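Local coordinates for uncharacterized protein MG296 homolog (Mycoplasma pneumoniae, PDB 2I15) that is of unknown function but forms an all-helical fold of the Mg296 family, whose subunits pack against other copies of the same protein, at residues C96-Y100 with G130-V134; T104-S108 with R120-Q124. All coordinates share one frame; numbering follows the deposited sequence.

Contact 1 (C96-Y100 with G130-V134)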
loop_
_atom_site.group_PDB
_atom_site.type_symbol
_atom_site.label_atom_id
_atom_site.label_comp_id
_atom_site.label_asym_id
_atom_site.label_seq_id
_atom_site.Cartn_x
_atom_site.Cartn_y
_atom_site.Cartn_z
ATOM N N CYS A 96 -8.405 1.161 -9.822
ATOM C CA CYS A 96 -7.308 2.066 -10.147
ATOM C C CYS A 96 -6.210 1.947 -9.111
ATOM O O CYS A 96 -5.036 2.220 -9.393
ATOM C CB CYS A 96 -7.796 3.510 -10.162
ATOM S SG CYS A 96 -8.769 3.951 -11.587
ATOM N N GLN A 97 -6.591 1.559 -7.901
ATOM C CA GLN A 97 -5.616 1.431 -6.839
ATOM C C GLN A 97 -4.684 0.285 -7.216
ATOM O O GLN A 97 -3.469 0.425 -7.114
ATOM C CB GLN A 97 -6.320 1.175 -5.501
ATOM C CG GLN A 97 -5.370 1.211 -4.310
ATOM C CD GLN A 97 -4.785 2.589 -4.078
ATOM O OE1 GLN A 97 -3.654 2.718 -3.623
ATOM N NE2 GLN A 97 -5.556 3.625 -4.381
ATOM N N SER A 98 -5.250 -0.821 -7.700
ATOM C CA SER A 98 -4.462 -1.995 -8.094
ATOM C C SER A 98 -3.531 -1.744 -9.280
ATOM O O SER A 98 -2.428 -2.280 -9.318
ATOM C CB SER A 98 -5.387 -3.155 -8.425
ATOM O OG SER A 98 -6.214 -3.454 -7.314
ATOM N N PHE A 99 -3.980 -0.947 -10.249
ATOM C CA PHE A 99 -3.169 -0.607 -11.415
ATOM C C PHE A 99 -1.963 0.213 -10.943
ATOM O O PHE A 99 -0.830 0.007 -11.401
ATOM C CB PHE A 99 -3.970 0.243 -12.390
ATOM C CG PHE A 99 -3.258 0.515 -13.692
ATOM C CD1 PHE A 99 -3.263 -0.432 -14.710
ATOM C CD2 PHE A 99 -2.603 1.733 -13.910
ATOM C CE1 PHE A 99 -2.637 -0.178 -15.931
ATOM C CE2 PHE A 99 -1.972 1.995 -15.134
ATOM C CZ PHE A 99 -1.990 1.036 -16.142
ATOM N N TYR A 100 -2.206 1.117 -10.001
ATOM C CA TYR A 100 -1.147 1.962 -9.470
ATOM C C TYR A 100 -0.177 1.190 -8.579
ATOM O O TYR A 100 1.044 1.318 -8.716
ATOM C CB TYR A 100 -1.732 3.123 -8.647
ATOM C CG TYR A 100 -0.687 3.868 -7.814
ATOM C CD1 TYR A 100 0.116 4.864 -8.376
ATOM C CD2 TYR A 100 -0.489 3.550 -6.462
ATOM C CE1 TYR A 100 1.081 5.533 -7.610
ATOM C CE2 TYR A 100 0.472 4.208 -5.692
ATOM C CZ TYR A 100 1.251 5.190 -6.269
ATOM O OH TYR A 100 2.189 5.844 -5.491
ATOM N N GLY A 130 -8.467 8.942 -8.615
ATOM C CA GLY A 130 -8.662 8.767 -7.184
ATOM C C GLY A 130 -7.810 7.656 -6.606
ATOM O O GLY A 130 -8.316 6.584 -6.295
ATOM N N VAL A 131 -6.516 7.901 -6.449
ATOM C CA VAL A 131 -5.623 6.868 -5.932
ATOM C C VAL A 131 -4.908 7.247 -4.626
ATOM O O VAL A 131 -4.616 8.423 -4.369
ATOM C CB VAL A 131 -4.583 6.491 -7.009
ATOM C CG1 VAL A 131 -3.566 5.526 -6.448
ATOM C CG2 VAL A 131 -5.285 5.859 -8.198
ATOM N N LEU A 132 -4.663 6.238 -3.792
ATOM C CA LEU A 132 -3.981 6.437 -2.517
ATOM C C LEU A 132 -2.522 6.160 -2.825
ATOM O O LEU A 132 -2.096 4.998 -2.885
ATOM C CB LEU A 132 -4.507 5.452 -1.471
ATOM C CG LEU A 132 -4.248 5.830 -0.017
ATOM C CD1 LEU A 132 -5.106 4.962 0.888
ATOM C CD2 LEU A 132 -2.758 5.693 0.297
ATOM N N THR A 133 -1.756 7.227 -3.024
ATOM C CA THR A 133 -0.357 7.099 -3.399
ATOM C C THR A 133 0.649 6.874 -2.290
ATOM O O THR A 133 0.413 7.194 -1.124
ATOM C CB THR A 133 0.088 8.324 -4.200
ATOM O OG1 THR A 133 0.078 9.484 -3.351
ATOM C CG2 THR A 133 -0.834 8.542 -5.405
ATOM N N VAL A 134 1.783 6.324 -2.701
ATOM C CA VAL A 134 2.897 5.999 -1.833
ATOM C C VAL A 134 3.571 7.241 -1.206
ATOM O O VAL A 134 4.347 7.125 -0.254
ATOM C CB VAL A 134 3.906 5.105 -2.633
ATOM C CG1 VAL A 134 5.281 5.160 -2.027
ATOM C CG2 VAL A 134 3.401 3.662 -2.633
#
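Y100 reaches from helix 92-113 to the extended C-terminal tail, G130-V134, which runs alongside the helix in the same direction, past helix 120-128; the contact is a helix-and-tail packing in an all-alpha fold. The tail, without regular secondary structure, meets the helix through V131 and through its own backbone, with the CA atoms of Q97 and V131 5.5 Å apart. Y100 makes the largest share of the contact. Its ring is sent out from the helix with CG anti to the backbone N (chi1 167°). CB of Y100 already rests on CG1 of V131, at 3.7 Å, and CG and CD2 of the ring lie against the same methyl. Farther out, CE2 comes up to CA of T133 and the carbonyl O of L132, while CE1 and CZ have the T133 methyl CG2 nearby. The hydroxyl then ends the run between two residues of the tail, with CB of T133 at 3.5 Å from Y100 OH and CB of V134 at 3.4 Å.

Toward the start of the tail, V131 uses both branches: CG1 lies obliquely against the Y100 ring and beside the Q97 amide, and CG2 turns to C96, 4.0 Å from CB of C96. The chain of Q97 bends at chi2 (66°), which brings its amide end over the backbone of L132. V134 also leans on T104, and on Y53 of the second subunit, which likewise packs Q10 against C96. OG1 of T133 is hydrogen-bonded to O of the terminal carboxylate of Y135. The backbone N of V134 donates to Y100 OH at 2.9 Å, arriving near the ring plane in an almost straight bond, 175° at the hydrogen.

Contact 2 (T104-S108 with R120-Q124)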
loop_
_atom_site.group_PDB
_atom_site.type_symbol
_atom_site.label_atom_id
_atom_site.label_comp_id
_atom_site.label_asym_id
_atom_site.label_seq_id
_atom_site.Cartn_x
_atom_site.Cartn_y
_atom_site.Cartn_z
ATOM N N THR A 104 4.034 1.402 -9.121
ATOM C CA THR A 104 4.730 2.276 -8.178
ATOM C C THR A 104 6.213 2.551 -8.500
ATOM O O THR A 104 6.637 3.707 -8.570
ATOM C CB THR A 104 4.580 1.694 -6.743
ATOM O OG1 THR A 104 3.848 2.614 -5.925
ATOM C CG2 THR A 104 5.934 1.445 -6.111
ATOM N N LEU A 105 6.987 1.487 -8.701
ATOM C CA LEU A 105 8.412 1.597 -8.989
ATOM C C LEU A 105 8.606 2.227 -10.374
ATOM O O LEU A 105 9.533 3.008 -10.596
ATOM C CB LEU A 105 9.051 0.206 -8.942
ATOM C CG LEU A 105 10.561 -0.031 -8.800
ATOM C CD1 LEU A 105 11.330 0.814 -9.782
ATOM C CD2 LEU A 105 10.985 0.260 -7.401
ATOM N N PHE A 106 7.704 1.882 -11.292
ATOM C CA PHE A 106 7.690 2.385 -12.666
ATOM C C PHE A 106 7.464 3.896 -12.632
ATOM O O PHE A 106 8.150 4.658 -13.310
ATOM C CB PHE A 106 6.537 1.728 -13.422
ATOM C CG PHE A 106 6.519 2.012 -14.899
ATOM C CD1 PHE A 106 7.195 1.190 -15.791
ATOM C CD2 PHE A 106 5.807 3.093 -15.398
ATOM C CE1 PHE A 106 7.156 1.439 -17.157
ATOM C CE2 PHE A 106 5.766 3.352 -16.768
ATOM C CZ PHE A 106 6.442 2.521 -17.640
ATOM N N ILE A 107 6.506 4.317 -11.815
ATOM C CA ILE A 107 6.140 5.721 -11.691
ATOM C C ILE A 107 7.233 6.632 -11.121
ATOM O O ILE A 107 7.344 7.791 -11.532
ATOM C CB ILE A 107 4.860 5.821 -10.870
ATOM C CG1 ILE A 107 3.739 5.110 -11.646
ATOM C CG2 ILE A 107 4.496 7.289 -10.605
ATOM C CD1 ILE A 107 2.489 4.924 -10.865
ATOM N N SER A 108 8.038 6.119 -10.186
ATOM C CA SER A 108 9.123 6.911 -9.593
ATOM C C SER A 108 10.206 7.142 -10.636
ATOM O O SER A 108 10.741 8.242 -10.750
ATOM C CB SER A 108 9.741 6.195 -8.389
ATOM O OG SER A 108 8.834 6.129 -7.307
ATOM N N ARG A 120 5.979 14.398 -5.520
ATOM C CA ARG A 120 4.960 15.302 -6.063
ATOM C C ARG A 120 4.317 14.624 -7.281
ATOM O O ARG A 120 3.093 14.686 -7.491
ATOM C CB ARG A 120 5.549 16.647 -6.481
ATOM C CG ARG A 120 4.466 17.620 -6.936
ATOM C CD ARG A 120 5.043 18.864 -7.599
ATOM N NE ARG A 120 4.723 20.069 -6.841
ATOM C CZ ARG A 120 5.127 20.296 -5.594
ATOM N NH1 ARG A 120 5.871 19.395 -4.965
ATOM N NH2 ARG A 120 4.784 21.422 -4.980
ATOM N N TYR A 121 5.156 13.949 -8.064
ATOM C CA TYR A 121 4.694 13.242 -9.248
ATOM C C TYR A 121 3.600 12.280 -8.777
ATOM O O TYR A 121 2.455 12.315 -9.256
ATOM C CB TYR A 121 5.861 12.464 -9.871
ATOM C CG TYR A 121 5.595 11.948 -11.268
ATOM C CD1 TYR A 121 5.420 12.827 -12.328
ATOM C CD2 TYR A 121 5.517 10.582 -11.526
ATOM C CE1 TYR A 121 5.185 12.365 -13.611
ATOM C CE2 TYR A 121 5.280 10.106 -12.813
ATOM C CZ TYR A 121 5.109 11.011 -13.847
ATOM O OH TYR A 121 4.842 10.559 -15.118
ATOM N N HIS A 122 3.976 11.428 -7.828
ATOM C CA HIS A 122 3.069 10.446 -7.258
ATOM C C HIS A 122 1.784 11.070 -6.721
ATOM O O HIS A 122 0.687 10.548 -6.932
ATOM C CB HIS A 122 3.758 9.707 -6.112
ATOM C CG HIS A 122 4.617 8.569 -6.558
ATOM N ND1 HIS A 122 4.096 7.370 -6.962
ATOM C CD2 HIS A 122 5.961 8.467 -6.655
ATOM C CE1 HIS A 122 5.088 6.555 -7.298
ATOM N NE2 HIS A 122 6.219 7.198 -7.120
ATOM N N GLN A 123 1.924 12.186 -6.016
ATOM C CA GLN A 123 0.773 12.869 -5.432
ATOM C C GLN A 123 -0.179 13.439 -6.480
ATOM O O GLN A 123 -1.397 13.331 -6.336
ATOM C CB GLN A 123 1.270 13.942 -4.469
ATOM C CG GLN A 123 1.917 13.317 -3.250
ATOM C CD GLN A 123 2.662 14.314 -2.370
ATOM O OE1 GLN A 123 2.982 15.426 -2.800
ATOM N NE2 GLN A 123 2.963 13.904 -1.136
ATOM N N GLN A 124 0.368 14.029 -7.538
ATOM C CA GLN A 124 -0.480 14.561 -8.592
ATOM C C GLN A 124 -1.264 13.371 -9.148
ATOM O O GLN A 124 -2.496 13.405 -9.275
ATOM C CB GLN A 124 0.388 15.209 -9.668
ATOM C CG GLN A 124 1.285 16.299 -9.120
ATOM C CD GLN A 124 2.232 16.877 -10.163
ATOM O OE1 GLN A 124 2.996 16.148 -10.809
ATOM N NE2 GLN A 124 2.193 18.197 -10.324
#
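T104 begins the contact with its backbone: its carbonyl O meets the imidazole edge of H122 in the ring plane, 3.5 Å from CE1. The same O receives the helical bond from N of S108. I107, whose CA is nearest to that of H122, points toward helix 120-128, and its CG2 branch does most of the touching. That methyl lies over one face of the H122 ring in a CH-pi contact, 3.8 Å from the centroid and displaced toward CE1. It also touches the Y121 ring, with CD2 of Y121 3.6 Å from CG2 of I107, and the carbonyl O of I107 approaches CD2 and CE2 obliquely. S108 completes the grip: its OG and H122 NE2 share a hydrogen bond of 2.8 Å, made at the imidazole edge and in its plane. Methyl over the face and hydroxyl at the edge, with Y100 OH near the other nitrogen, ND1, would hold the ring's rotation. The histidine gets there with CG anti to its own carbonyl carbon (chi1 -83°), and the ring of Y135 meets it. Y121 carries its hydroxyl onward to E21 of the second subunit. The axes of segments 104-108 and 120-124 approach to 10.4 Å, at 121° between their directions: a buried, steeply crossed packing of consecutive helices, 92-113 and 120-128, joined by a short connection and bridged by a serine-histidine hydrogen bond.

From the N terminus, helices 9-23, 27-41 and 57-75 come before either contact. Helix 92-113 then supplies the first segment of both, C96-Y100 followed a turn later by T104-S108. The chain turns into helix 120-128, where contact 2 closes the shorter loop; the tail beyond that helix comes back to the earlier part of helix 92-113 and closes the longer loop, contact 1, which encloses contact 2. Their centres are 10 Å apart and they touch: Y100 OH lies 2.9 Å from H122 ND1, and CD1 of Y100 packs on CD1 of I107. Together they tie the tail and the last helix to helix 92-113, beside the second subunit.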